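Local structure of glycosyl hydrolase (Rhizobium leguminosarum bv. trifolii, 5NDX) at residues 38-43 against 358-363; 280-285 against 515-520; 323-328 against 364-369; 457-462 against 484-489. The protein probably hydrolyses O-glycosidic bonds as a family 39 glycosyl hydrolase, the bacterial orthologue of human alpha-L-iduronidase. The protein carries 2 engineered substitutions. One frame throughout, in Å; residues are numbered along the deposited sequence.

Contact 1. Residues 38-43 against 358-363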
loop_
_atom_site.group_PDB
_atom_site.type_symbol
_atom_site.label_atom_id
_atom_site.label_comp_id
_atom_site.label_asym_id
_atom_site.label_seq_id
_atom_site.Cartn_x
_atom_site.Cartn_y
_atom_site.Cartn_z
ATOM N N MET A 38 -6.350 -12.200 -7.199
ATOM C CA MET A 38 -6.367 -10.762 -6.999
ATOM C C MET A 38 -7.625 -10.312 -6.321
ATOM O O MET A 38 -7.570 -9.375 -5.492
ATOM C CB MET A 38 -6.241 -10.023 -8.310
ATOM C CG MET A 38 -6.028 -8.524 -8.212
ATOM S SD MET A 38 -4.743 -8.015 -7.042
ATOM C CE MET A 38 -3.289 -8.520 -7.960
ATOM N N ARG A 39 -8.759 -10.958 -6.648
ATOM C CA ARG A 39 -10.024 -10.603 -5.978
ATOM C C ARG A 39 -9.894 -10.785 -4.440
ATOM O O ARG A 39 -10.258 -9.908 -3.662
ATOM C CB ARG A 39 -11.214 -11.412 -6.547
ATOM C CG ARG A 39 -12.521 -11.075 -5.844
ATOM C CD ARG A 39 -13.805 -11.566 -6.538
ATOM N NE ARG A 39 -14.903 -11.157 -5.641
ATOM C CZ ARG A 39 -15.587 -9.998 -5.677
ATOM N NH1 ARG A 39 -15.416 -9.104 -6.630
ATOM N NH2 ARG A 39 -16.508 -9.758 -4.744
ATOM N N GLN A 40 -9.323 -11.904 -4.018
ATOM C CA GLN A 40 -9.084 -12.143 -2.595
ATOM C C GLN A 40 -8.105 -11.104 -2.034
ATOM O O GLN A 40 -8.356 -10.558 -0.970
ATOM C CB GLN A 40 -8.560 -13.539 -2.334
ATOM C CG GLN A 40 -8.712 -13.921 -0.891
ATOM C CD GLN A 40 -8.122 -15.303 -0.584
ATOM O OE1 GLN A 40 -8.614 -16.374 -1.064
ATOM N NE2 GLN A 40 -7.148 -15.302 0.240
ATOM N N MET A 41 -7.044 -10.821 -2.781
ATOM C CA MET A 41 -6.046 -9.851 -2.341
ATOM C C MET A 41 -6.638 -8.460 -2.091
ATOM O O MET A 41 -6.230 -7.784 -1.154
ATOM C CB MET A 41 -4.918 -9.776 -3.345
ATOM C CG MET A 41 -4.121 -11.067 -3.407
ATOM S SD MET A 41 -3.202 -11.198 -4.939
ATOM C CE MET A 41 -2.120 -12.573 -4.533
ATOM N N LEU A 42 -7.584 -8.038 -2.940
ATOM C CA LEU A 42 -8.187 -6.719 -2.803
ATOM C C LEU A 42 -8.978 -6.519 -1.510
ATOM O O LEU A 42 -9.108 -5.402 -1.063
ATOM C CB LEU A 42 -9.056 -6.367 -4.008
ATOM C CG LEU A 42 -8.329 -6.217 -5.319
ATOM C CD1 LEU A 42 -9.309 -5.957 -6.444
ATOM C CD2 LEU A 42 -7.312 -5.123 -5.269
ATOM N N ALA A 43 -9.513 -7.587 -0.941
ATOM C CA ALA A 43 -10.140 -7.532 0.373
ATOM C C ALA A 43 -9.126 -7.152 1.432
ATOM O O ALA A 43 -9.417 -6.317 2.288
ATOM C CB ALA A 43 -10.739 -8.889 0.710
ATOM N N PHE A 358 -5.634 -22.235 -4.129
ATOM C CA PHE A 358 -4.479 -21.457 -3.675
ATOM C C PHE A 358 -4.702 -20.966 -2.287
ATOM O O PHE A 358 -5.842 -20.863 -1.835
ATOM C CB PHE A 358 -4.171 -20.240 -4.595
ATOM C CG PHE A 358 -5.212 -19.152 -4.518
ATOM C CD1 PHE A 358 -6.418 -19.268 -5.225
ATOM C CD2 PHE A 358 -5.029 -18.039 -3.706
ATOM C CE1 PHE A 358 -7.405 -18.296 -5.104
ATOM C CE2 PHE A 358 -6.002 -17.083 -3.592
ATOM C CZ PHE A 358 -7.187 -17.199 -4.296
ATOM N N ASP A 359 -3.591 -20.651 -1.635
ATOM C CA ASP A 359 -3.561 -19.930 -0.396
ATOM C C ASP A 359 -2.549 -18.803 -0.545
ATOM O O ASP A 359 -1.463 -18.984 -1.146
ATOM C CB ASP A 359 -3.192 -20.859 0.748
ATOM C CG ASP A 359 -4.367 -21.717 1.209
ATOM O OD1 ASP A 359 -5.219 -21.190 1.937
ATOM O OD2 ASP A 359 -4.437 -22.912 0.841
ATOM N N ILE A 360 -2.887 -17.669 0.053
ATOM C CA ILE A 360 -1.974 -16.545 0.145
ATOM C C ILE A 360 -1.763 -16.152 1.597
ATOM O O ILE A 360 -2.697 -16.129 2.403
ATOM C CB ILE A 360 -2.422 -15.308 -0.656
ATOM C CG1 ILE A 360 -3.856 -14.898 -0.353
ATOM C CG2 ILE A 360 -2.207 -15.599 -2.121
ATOM C CD1 ILE A 360 -4.306 -13.679 -1.130
ATOM N N ILE A 361 -0.491 -15.866 1.906
ATOM C CA ILE A 361 -0.077 -15.451 3.193
ATOM C C ILE A 361 0.515 -14.027 3.114
ATOM O O ILE A 361 1.351 -13.746 2.267
ATOM C CB ILE A 361 0.950 -16.438 3.743
ATOM C CG1 ILE A 361 0.372 -17.843 3.902
ATOM C CG2 ILE A 361 1.489 -15.974 5.071
ATOM C CD1 ILE A 361 -0.766 -17.987 4.912
ATOM N N LYS A 362 0.066 -13.143 3.979
ATOM C CA LYS A 362 0.599 -11.760 4.093
ATOM C C LYS A 362 2.038 -11.655 4.441
ATOM O O LYS A 362 2.523 -12.302 5.346
ATOM C CB LYS A 362 -0.150 -10.967 5.172
ATOM C CG LYS A 362 -1.483 -10.552 4.719
ATOM C CD LYS A 362 -2.533 -10.047 5.746
ATOM C CE LYS A 362 -2.070 -9.273 6.910
ATOM N NZ LYS A 362 -3.265 -8.642 7.639
ATOM N N LYS A 363 2.698 -10.750 3.756
ATOM C CA LYS A 363 4.119 -10.496 3.930
ATOM C C LYS A 363 4.344 -9.076 4.480
ATOM O O LYS A 363 3.393 -8.272 4.526
ATOM C CB LYS A 363 4.810 -10.653 2.570
ATOM C CG LYS A 363 4.956 -12.098 2.131
ATOM C CD LYS A 363 5.403 -12.210 0.673
ATOM C CE LYS A 363 6.811 -11.671 0.440
ATOM N NZ LYS A 363 7.047 -11.645 -1.009
HETATM O O HOH W 1 -5.698 -17.495 0.905
#
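Gln-40 reaches from the helix toward the strand, between Phe-358 and Ile-360. Its CG lies anti to the backbone N (chi1 -163°) and the chain beyond stays extended, which carries the amide across the gap. On one side OE1 lies 3.6 Å from Phe-358 CZ, meeting the ring obliquely, with amide and ring planes 27° apart. On the other, NE2 passes 3.4 Å from Ile-360 CG1. The same NE2 donates to a water at 2.7 Å, and that water also accepts from Ile-360 N at 2.9 Å, so a buried backbone N-H of the strand is satisfied through solvent. One residue on, Met-41 shares Ile-360 with Gln-40: its CG meets CD1, which Gln-40 NE2 also touches, and its CE lies near CG2. Met-41 was modelled in two conformers, so its exact fit is less certain than that of Gln-40. Asp-359 and Ile-361 make backbone bonds to Phe-329 and Ala-327 of strand 326-330. Helix and strand axes pass 10.1 Å apart, crossing at -30°. This is alpha/beta packing in a TIM-barrel enzyme: helix 36-45, which follows the first barrel strand, is covered by the two-stranded antiparallel sheet 326-330/358-362, which follows the eighth in the chain.

Contact 2. Residues 280-285 against 515-520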
loop_
_atom_site.group_PDB
_atom_site.type_symbol
_atom_site.label_atom_id
_atom_site.label_comp_id
_atom_site.label_asym_id
_atom_site.label_seq_id
_atom_site.Cartn_x
_atom_site.Cartn_y
_atom_site.Cartn_z
ATOM N N GLY A 280 10.403 -10.945 2.131
ATOM C CA GLY A 280 9.556 -11.745 3.028
ATOM C C GLY A 280 9.788 -11.516 4.487
ATOM O O GLY A 280 9.172 -12.178 5.341
ATOM N N LYS A 281 10.674 -10.577 4.797
ATOM C CA LYS A 281 11.115 -10.395 6.192
ATOM C C LYS A 281 11.072 -8.954 6.668
ATOM O O LYS A 281 10.799 -8.045 5.900
ATOM C CB LYS A 281 12.523 -11.021 6.335
ATOM C CG LYS A 281 12.406 -12.546 6.365
ATOM C CD LYS A 281 13.718 -13.308 6.426
ATOM C CE LYS A 281 13.378 -14.792 6.652
ATOM N NZ LYS A 281 14.461 -15.712 6.343
ATOM N N ALA A 282 11.357 -8.763 7.946
ATOM C CA ALA A 282 11.196 -7.471 8.552
ATOM C C ALA A 282 12.060 -6.389 7.908
ATOM O O ALA A 282 11.677 -5.220 7.948
ATOM C CB ALA A 282 11.462 -7.561 10.048
ATOM N N TYR A 283 13.138 -6.765 7.219
ATOM C CA TYR A 283 13.937 -5.789 6.522
ATOM C C TYR A 283 13.098 -4.938 5.601
ATOM O O TYR A 283 13.296 -3.733 5.530
ATOM C CB TYR A 283 15.081 -6.441 5.718
ATOM C CG TYR A 283 15.828 -5.456 4.835
ATOM C CD1 TYR A 283 15.369 -5.150 3.569
ATOM C CD2 TYR A 283 16.956 -4.796 5.290
ATOM C CE1 TYR A 283 16.019 -4.239 2.759
ATOM C CE2 TYR A 283 17.594 -3.862 4.501
ATOM C CZ TYR A 283 17.132 -3.608 3.235
ATOM O OH TYR A 283 17.747 -2.699 2.423
ATOM N N TYR A 284 12.170 -5.563 4.885
ATOM C CA TYR A 284 11.361 -4.849 3.934
ATOM C C TYR A 284 10.374 -3.901 4.650
ATOM O O TYR A 284 10.174 -2.820 4.184
ATOM C CB TYR A 284 10.592 -5.805 3.056
ATOM C CG TYR A 284 9.871 -5.214 1.842
ATOM C CD1 TYR A 284 10.329 -4.077 1.155
ATOM C CD2 TYR A 284 8.764 -5.874 1.321
ATOM C CE1 TYR A 284 9.670 -3.628 0.006
ATOM C CE2 TYR A 284 8.104 -5.407 0.213
ATOM C CZ TYR A 284 8.546 -4.279 -0.456
ATOM O OH TYR A 284 7.833 -3.867 -1.574
ATOM N N ALA A 285 9.821 -4.313 5.787
ATOM C CA ALA A 285 8.976 -3.410 6.544
ATOM C C ALA A 285 9.757 -2.204 6.974
ATOM O O ALA A 285 9.264 -1.071 6.897
ATOM C CB ALA A 285 8.394 -4.135 7.754
ATOM N N PRO A 515 14.964 -4.279 17.871
ATOM C CA PRO A 515 15.885 -4.943 16.942
ATOM C C PRO A 515 16.113 -4.194 15.652
ATOM O O PRO A 515 15.275 -3.412 15.237
ATOM C CB PRO A 515 15.199 -6.279 16.634
ATOM C CG PRO A 515 14.146 -6.448 17.692
ATOM C CD PRO A 515 13.743 -5.058 18.106
ATOM N N LEU A 516 17.279 -4.433 15.065
ATOM C CA LEU A 516 17.612 -4.015 13.720
ATOM C C LEU A 516 17.523 -5.266 12.833
ATOM O O LEU A 516 18.282 -6.221 13.047
ATOM C CB LEU A 516 19.011 -3.424 13.671
ATOM C CG LEU A 516 19.553 -3.074 12.280
ATOM C CD1 LEU A 516 18.746 -1.932 11.750
ATOM C CD2 LEU A 516 21.046 -2.689 12.379
ATOM N N PRO A 517 16.645 -5.302 11.829
ATOM C CA PRO A 517 15.589 -4.332 11.553
ATOM C C PRO A 517 14.289 -4.590 12.304
ATOM O O PRO A 517 14.009 -5.721 12.701
ATOM C CB PRO A 517 15.326 -4.530 10.071
ATOM C CG PRO A 517 15.652 -5.952 9.786
ATOM C CD PRO A 517 16.660 -6.399 10.823
ATOM N N SER A 518 13.500 -3.529 12.480
ATOM C CA SER A 518 12.168 -3.661 13.043
ATOM C C SER A 518 11.358 -2.425 12.817
ATOM O O SER A 518 11.894 -1.344 12.534
ATOM C CB SER A 518 12.230 -3.983 14.563
ATOM O OG SER A 518 12.682 -2.836 15.305
ATOM N N LEU A 519 10.042 -2.619 12.867
ATOM C CA LEU A 519 9.089 -1.522 12.861
ATOM C C LEU A 519 8.191 -1.731 14.061
ATOM O O LEU A 519 7.630 -2.805 14.221
ATOM C CB LEU A 519 8.235 -1.545 11.581
ATOM C CG LEU A 519 7.223 -0.408 11.448
ATOM C CD1 LEU A 519 7.899 0.970 11.453
ATOM C CD2 LEU A 519 6.403 -0.568 10.138
ATOM N N THR A 520 8.057 -0.715 14.876
ATOM C CA THR A 520 7.196 -0.743 16.041
ATOM C C THR A 520 6.143 0.374 15.890
ATOM O O THR A 520 6.483 1.506 15.566
ATOM C CB THR A 520 7.971 -0.460 17.318
ATOM O OG1 THR A 520 9.085 -1.339 17.432
ATOM C CG2 THR A 520 7.129 -0.638 18.573
#
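Pro-517 sets its ring against the backbone at the start of helix 282-300 rather than against another side chain's end. Its CG sits 3.7 Å from Tyr-283 N and 4.1 Å from Tyr-283 CB. Tyr-283 has CG anti to its own N (chi1 173°), which turns the phenol off past the proline to a hydrogen bond with the carbonyl of Asp-416 and an edge-to-face stack on Trp-278. Ala-282 points its CB at the strand connection, 4.1 Å from Pro-517 O, and a turn later Ala-285 faces Leu-519, whose CD2 lies 4.4 Å from Ala-285 O. The contact is made by van der Waals touches, the helix backbone taking part. The proline's pose is shaped by a cis peptide before it, and Ser-518 OG donates to Pro-515 O at 2.7 Å, in the carbonyl plane on a lone pair, bracing the tight bend. This bend joins strands 508-516 and 518-526 of the large mixed sheet. Leu-519 also touches Ser-368 and Leu-371, so helix 364-372 lies alongside, with strands 407-413 and 436-445 flanking strand 518-526.

Contact 3. Residues 323-328 against 364-369. With 8U8 ((2~{R},3~{S},4~{S},5~{R},6~{S})-6-(4-methyl-2-oxidanylidene-chromen-7-yl)oxy-3,4,5-tris(oxidanyl)oxane-2-carboxylic acid), chain M.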
loop_
_atom_site.group_PDB
_atom_site.type_symbol
_atom_site.label_atom_id
_atom_site.label_comp_id
_atom_site.label_asym_id
_atom_site.label_seq_id
_atom_site.Cartn_x
_atom_site.Cartn_y
_atom_site.Cartn_z
ATOM N N ARG A 323 8.923 -9.244 -4.972
ATOM C CA ARG A 323 8.379 -7.992 -4.427
ATOM C C ARG A 323 6.871 -8.010 -4.514
ATOM O O ARG A 323 6.228 -7.466 -5.464
ATOM C CB ARG A 323 8.920 -6.805 -5.150
ATOM C CG ARG A 323 8.485 -5.434 -4.589
ATOM C CD ARG A 323 9.356 -4.358 -5.297
ATOM N NE ARG A 323 8.703 -4.043 -6.415
ATOM C CZ ARG A 323 9.150 -3.736 -7.619
ATOM N NH1 ARG A 323 10.404 -3.544 -8.004
ATOM N NH2 ARG A 323 8.170 -3.564 -8.450
ATOM N N THR A 324 6.328 -8.726 -3.566
ATOM C CA THR A 324 4.895 -9.038 -3.510
ATOM C C THR A 324 4.481 -8.918 -2.048
ATOM O O THR A 324 5.290 -9.178 -1.118
ATOM C CB THR A 324 4.577 -10.462 -4.035
ATOM O OG1 THR A 324 5.096 -11.449 -3.153
ATOM C CG2 THR A 324 5.219 -10.698 -5.417
ATOM N N ILE A 325 3.236 -8.519 -1.840
ATOM C CA ILE A 325 2.698 -8.354 -0.527
ATOM C C ILE A 325 2.088 -9.656 0.017
ATOM O O ILE A 325 1.731 -9.715 1.226
ATOM C CB ILE A 325 1.667 -7.188 -0.429
ATOM C CG1 ILE A 325 0.623 -7.226 -1.532
ATOM C CG2 ILE A 325 2.415 -5.871 -0.371
ATOM C CD1 ILE A 325 -0.592 -6.370 -1.310
ATOM N N PHE A 326 1.927 -10.663 -0.831
ATOM C CA PHE A 326 1.539 -11.998 -0.350
ATOM C C PHE A 326 2.489 -13.034 -0.913
ATOM O O PHE A 326 3.003 -12.844 -2.001
ATOM C CB PHE A 326 0.125 -12.393 -0.794
ATOM C CG PHE A 326 -0.957 -11.452 -0.317
ATOM C CD1 PHE A 326 -1.279 -10.357 -1.062
ATOM C CD2 PHE A 326 -1.633 -11.693 0.858
ATOM C CE1 PHE A 326 -2.256 -9.480 -0.648
ATOM C CE2 PHE A 326 -2.600 -10.796 1.316
ATOM C CZ PHE A 326 -2.909 -9.698 0.552
ATOM N N ALA A 327 2.683 -14.113 -0.158
ATOM C CA ALA A 327 3.274 -15.335 -0.666
ATOM C C ALA A 327 2.150 -16.259 -1.176
ATOM O O ALA A 327 1.251 -16.651 -0.441
ATOM C CB ALA A 327 4.078 -16.000 0.431
ATOM N N TYR A 328 2.187 -16.534 -2.462
ATOM C CA TYR A 328 1.208 -17.348 -3.165
ATOM C C TYR A 328 1.672 -18.811 -3.067
ATOM O O TYR A 328 2.808 -19.124 -3.370
ATOM C CB TYR A 328 1.133 -16.888 -4.648
ATOM C CG TYR A 328 0.370 -17.824 -5.534
ATOM C CD1 TYR A 328 -1.032 -17.792 -5.593
ATOM C CD2 TYR A 328 1.043 -18.773 -6.300
ATOM C CE1 TYR A 328 -1.746 -18.692 -6.381
ATOM C CE2 TYR A 328 0.339 -19.678 -7.102
ATOM C CZ TYR A 328 -1.043 -19.648 -7.147
ATOM O OH TYR A 328 -1.715 -20.595 -7.916
ATOM N N PRO A 364 5.608 -8.754 4.855
ATOM C CA PRO A 364 5.904 -7.468 5.481
ATOM C C PRO A 364 5.641 -6.240 4.677
ATOM O O PRO A 364 5.432 -5.189 5.275
ATOM C CB PRO A 364 7.380 -7.573 5.891
ATOM C CG PRO A 364 7.558 -9.055 6.114
ATOM C CD PRO A 364 6.690 -9.724 5.091
ATOM N N GLY A 365 5.596 -6.342 3.355
ATOM C CA GLY A 365 5.240 -5.216 2.522
ATOM C C GLY A 365 3.838 -4.668 2.836
ATOM O O GLY A 365 3.589 -3.477 2.603
ATOM N N LEU A 366 2.924 -5.546 3.286
ATOM C CA LEU A 366 1.547 -5.183 3.609
ATOM C C LEU A 366 1.420 -4.838 5.078
ATOM O O LEU A 366 0.847 -3.799 5.399
ATOM C CB LEU A 366 0.526 -6.291 3.261
ATOM C CG LEU A 366 -0.956 -6.001 3.513
ATOM C CD1 LEU A 366 -1.331 -4.656 2.891
ATOM C CD2 LEU A 366 -1.819 -7.096 2.903
ATOM N N THR A 367 2.004 -5.651 5.946
ATOM C CA THR A 367 1.891 -5.422 7.378
ATOM C C THR A 367 2.534 -4.126 7.787
ATOM O O THR A 367 2.027 -3.415 8.668
ATOM C CB THR A 367 2.398 -6.590 8.207
ATOM O OG1 THR A 367 3.769 -6.856 7.877
ATOM C CG2 THR A 367 1.557 -7.822 7.946
ATOM N N SER A 368 3.624 -3.762 7.137
ATOM C CA SER A 368 4.236 -2.488 7.434
ATOM C C SER A 368 3.223 -1.347 7.143
ATOM O O SER A 368 3.149 -0.393 7.912
ATOM C CB SER A 368 5.516 -2.248 6.634
ATOM O OG SER A 368 5.221 -2.360 5.259
ATOM N N MET A 369 2.504 -1.454 6.026
ATOM C CA MET A 369 1.480 -0.469 5.663
ATOM C C MET A 369 0.271 -0.465 6.582
ATOM O O MET A 369 -0.315 0.615 6.821
ATOM C CB MET A 369 1.086 -0.617 4.193
ATOM C CG MET A 369 2.283 -0.304 3.286
ATOM S SD MET A 369 1.848 -0.505 1.579
ATOM C CE MET A 369 1.494 1.174 1.111
HETATM C C15 8U8 M . 13.496 -1.540 -19.112
HETATM C C13 8U8 M . 13.657 -0.537 -18.130
HETATM C C14 8U8 M . 14.675 0.405 -18.300
HETATM C C16 8U8 M . 14.845 1.437 -17.372
HETATM O O9 8U8 M . 15.781 2.209 -17.571
HETATM O O8 8U8 M . 14.029 1.543 -16.262
HETATM C C11 8U8 M . 12.949 0.707 -16.125
HETATM C C10 8U8 M . 12.059 0.923 -15.067
HETATM C C12 8U8 M . 12.758 -0.354 -17.052
HETATM C C7 8U8 M . 11.619 -1.165 -16.887
HETATM C C8 8U8 M . 10.729 -0.942 -15.831
HETATM C C9 8U8 M . 10.944 0.093 -14.905
HETATM O O2 8U8 M . 10.076 0.374 -13.869
HETATM C C5 8U8 M . 9.174 -0.620 -13.243
HETATM O O1 8U8 M . 9.930 -1.804 -12.945
HETATM C C1 8U8 M . 9.243 -2.964 -12.671
HETATM C C6 8U8 M . 10.018 -3.530 -11.625
HETATM O O7 8U8 M . 9.965 -4.750 -11.515
HETATM O O6 8U8 M . 10.634 -2.748 -10.924
HETATM C C2 8U8 M . 7.806 -2.812 -12.084
HETATM O O5 8U8 M . 7.908 -2.461 -10.688
HETATM C C3 8U8 M . 6.893 -1.793 -12.897
HETATM O O4 8U8 M . 5.867 -2.481 -13.524
HETATM C C4 8U8 M . 7.724 -0.975 -13.936
HETATM O O3 8U8 M . 6.893 0.169 -14.394
HETATM O O HOH W 2 6.350 -8.117 1.237
#
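Arg-323 belongs to the pocket that holds the coumarin-linked sugar acid 8U8, and its guanidinium meets the sugar edge-on. NH1 donates to the carboxylate oxygen O6 at 3.0 Å, nearly straight (169°) and in plane; NH2 donates to hydroxyl O5, where the modelled 2.5 Å is doubtfully short. A bend at chi3 (88°) turns the group toward the ligand, and the carbonyls of Gln-269 and Asp-313 take further bonds from NH1 and NH2. A leucine here would probably leave the carboxylate without this positive mate and take these donors from the two carbonyls. Beyond the pocket, the chain leads into the short antiparallel sheet of this TIM-barrel enzyme and packs on the first turn of helix 364-372. Ile-325 CG2 sits 3.7 Å from Gly-365 C, a closeness the bare glycine permits, while its CB rests 4.0 Å from Leu-366 CB. Leu-366 CD2 meets Phe-326 CZ obliquely at 3.7 Å. A water donates to Thr-324 O at 2.8 Å and accepts from Gly-365 N at 2.9 Å.

Contact 4. Residues 457-462 against 484-489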
loop_
_atom_site.group_PDB
_atom_site.type_symbol
_atom_site.label_atom_id
_atom_site.label_comp_id
_atom_site.label_asym_id
_atom_site.label_seq_id
_atom_site.Cartn_x
_atom_site.Cartn_y
_atom_site.Cartn_z
ATOM N N GLU A 457 9.716 -21.312 7.535
ATOM C CA GLU A 457 11.015 -21.947 7.390
ATOM C C GLU A 457 11.227 -22.974 8.503
ATOM O O GLU A 457 11.903 -23.949 8.302
ATOM C CB GLU A 457 12.174 -20.928 7.419
ATOM C CG GLU A 457 12.292 -20.139 6.141
ATOM C CD GLU A 457 13.455 -19.131 6.125
ATOM O OE1 GLU A 457 14.525 -19.348 6.753
ATOM O OE2 GLU A 457 13.263 -18.109 5.448
ATOM N N ALA A 458 10.663 -22.735 9.679
ATOM C CA ALA A 458 10.819 -23.683 10.806
ATOM C C ALA A 458 9.761 -24.800 10.753
ATOM O O ALA A 458 9.824 -25.703 11.564
ATOM C CB ALA A 458 10.775 -22.962 12.166
ATOM N N GLN A 459 8.796 -24.754 9.841
ATOM C CA GLN A 459 7.795 -25.813 9.779
ATOM C C GLN A 459 8.401 -27.056 9.094
ATOM O O GLN A 459 8.997 -26.926 8.019
ATOM C CB GLN A 459 6.563 -25.360 9.005
ATOM C CG GLN A 459 5.645 -24.454 9.795
ATOM C CD GLN A 459 4.515 -23.877 8.972
ATOM O OE1 GLN A 459 4.558 -23.825 7.751
ATOM N NE2 GLN A 459 3.514 -23.408 9.651
ATOM N N ARG A 460 8.230 -28.238 9.683
ATOM C CA ARG A 460 8.741 -29.476 9.050
ATOM C C ARG A 460 7.877 -29.832 7.857
ATOM O O ARG A 460 6.644 -29.798 7.944
ATOM C CB ARG A 460 8.820 -30.648 10.026
ATOM C CG ARG A 460 9.528 -31.935 9.494
ATOM C CD ARG A 460 9.647 -32.997 10.603
ATOM N NE ARG A 460 8.314 -33.292 11.184
ATOM C CZ ARG A 460 7.786 -32.813 12.337
ATOM N NH1 ARG A 460 8.453 -31.986 13.154
ATOM N NH2 ARG A 460 6.546 -33.180 12.697
ATOM N N ASP A 461 8.522 -30.094 6.721
ATOM C CA ASP A 461 7.812 -30.480 5.518
ATOM C C ASP A 461 7.431 -31.925 5.723
ATOM O O ASP A 461 8.304 -32.812 5.823
ATOM C CB ASP A 461 8.702 -30.305 4.299
ATOM C CG ASP A 461 8.014 -30.635 3.020
ATOM O OD1 ASP A 461 6.921 -31.244 3.050
ATOM O OD2 ASP A 461 8.620 -30.311 1.968
ATOM N N GLU A 462 6.140 -32.167 5.831
ATOM C CA GLU A 462 5.657 -33.516 6.164
ATOM C C GLU A 462 5.717 -34.479 4.983
ATOM O O GLU A 462 5.688 -35.675 5.203
ATOM C CB GLU A 462 4.254 -33.478 6.779
ATOM C CG GLU A 462 4.318 -33.027 8.249
ATOM C CD GLU A 462 2.937 -32.814 8.859
ATOM O OE1 GLU A 462 1.947 -33.379 8.340
ATOM O OE2 GLU A 462 2.844 -32.074 9.846
ATOM N N ALA A 484 -2.725 -22.570 9.374
ATOM C CA ALA A 484 -3.352 -21.895 10.509
ATOM C C ALA A 484 -2.237 -21.234 11.344
ATOM O O ALA A 484 -2.394 -20.119 11.824
ATOM C CB ALA A 484 -4.200 -22.858 11.386
ATOM N N GLU A 485 -1.107 -21.908 11.481
ATOM C CA GLU A 485 0.045 -21.337 12.166
ATOM C C GLU A 485 0.594 -20.110 11.410
ATOM O O GLU A 485 0.889 -19.106 12.022
ATOM C CB GLU A 485 1.088 -22.445 12.413
ATOM C CG GLU A 485 2.358 -22.034 13.117
ATOM C CD GLU A 485 3.468 -23.162 13.152
ATOM O OE1 GLU A 485 3.305 -24.304 12.592
ATOM O OE2 GLU A 485 4.523 -22.881 13.759
ATOM N N LEU A 486 0.668 -20.160 10.086
ATOM C CA LEU A 486 1.135 -19.021 9.299
ATOM C C LEU A 486 0.188 -17.857 9.359
ATOM O O LEU A 486 0.624 -16.697 9.464
ATOM C CB LEU A 486 1.383 -19.395 7.818
ATOM C CG LEU A 486 2.470 -20.438 7.532
ATOM C CD1 LEU A 486 2.620 -20.600 6.047
ATOM C CD2 LEU A 486 3.837 -20.146 8.127
ATOM N N ARG A 487 -1.108 -18.131 9.297
ATOM C CA ARG A 487 -2.097 -17.070 9.357
ATOM C C ARG A 487 -2.190 -16.403 10.761
ATOM O O ARG A 487 -2.638 -15.241 10.860
ATOM C CB ARG A 487 -3.491 -17.571 8.893
ATOM C CG ARG A 487 -3.506 -17.923 7.426
ATOM C CD ARG A 487 -4.896 -18.013 6.854
ATOM N NE ARG A 487 -4.873 -17.864 5.402
ATOM C CZ ARG A 487 -4.872 -18.883 4.563
ATOM N NH1 ARG A 487 -4.946 -20.131 5.013
ATOM N NH2 ARG A 487 -4.798 -18.658 3.268
ATOM N N ARG A 488 -1.834 -17.110 11.831
ATOM C CA ARG A 488 -1.675 -16.453 13.151
ATOM C C ARG A 488 -0.472 -15.495 13.113
ATOM O O ARG A 488 -0.568 -14.336 13.548
ATOM C CB ARG A 488 -1.513 -17.476 14.272
ATOM C CG ARG A 488 -1.314 -16.960 15.719
ATOM C CD ARG A 488 -1.095 -18.096 16.765
ATOM N NE ARG A 488 -1.667 -19.430 16.344
ATOM C CZ ARG A 488 -0.995 -20.586 16.029
ATOM N NH1 ARG A 488 0.353 -20.698 16.091
ATOM N NH2 ARG A 488 -1.694 -21.679 15.632
ATOM N N ALA A 489 0.633 -15.976 12.548
ATOM C CA ALA A 489 1.858 -15.213 12.475
ATOM C C ALA A 489 1.793 -14.057 11.510
ATOM O O ALA A 489 2.562 -13.100 11.697
ATOM C CB ALA A 489 3.060 -16.111 12.117
#
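Gln-459 and Glu-485 meet from opposite directions through one hydrogen bond, NE2 to OE1 at 3.1 Å with an N-H...O angle of 159°. The donor uses the amide plane well, yet it comes to OE1 from above the carboxylate, far out of that group's plane; the two flat groups stand 63° apart. Leu-486 lies across the amide, its CD2 at 3.6 Å from Gln-459 NE2 and 3.8 Å from Gln-459 OE1. That OE1 is buried against the methyls with no polar partner in the model. NE2 fares better, since it also donates to the carbonyl of Gln-482 one turn earlier in the helix. Gln-482 in turn bonds through its NE2 to Arg-460 O, so three hydrogen bonds fasten loop to helix. The amide gets there because Gln-459 CG is anti to its carbonyl carbon (chi1 -77°) and the rest of the chain runs straight out. Replacing it with an alanine would probably leave Glu-485 and the carbonyl of Gln-482 without this donor and open a gap beside Leu-486. Farther out, Val-455 of helix 452-457 touches both Glu-485 and Leu-486, Pro-475 packs on Gln-459, and Leu-486 and Arg-487 also carry helix 480-489 against Ile-361 of strand 358-362.

How the contacts relate
From the N terminus, contact 1 opens at helix 36-45 and contact 2 at the start of helix 282-300; contact 3 then opens at 323-328. Contact 1 closes at strand 358-362 and contact 3 directly after, at helix 364-372, so contact 1 crosses both 2 and 3. Contact 4 is a short later loop, 457-462 to 484-489. Contact 2 closes last, at 515-520, and encloses contacts 3 and 4. Contacts 1 and 3 share the sheet 326-330/358-362 through backbone pairing. The salt bridge Asp-359 to Arg-487 joins contacts 1 and 4, and Lys-281 to Glu-457 joins 2 and 4. Contact 1 ties helix 36-45 to the two-stranded sheet, contact 2 ties helix 282-300 to the large mixed sheet, and contact 4 stays within the later part of the chain.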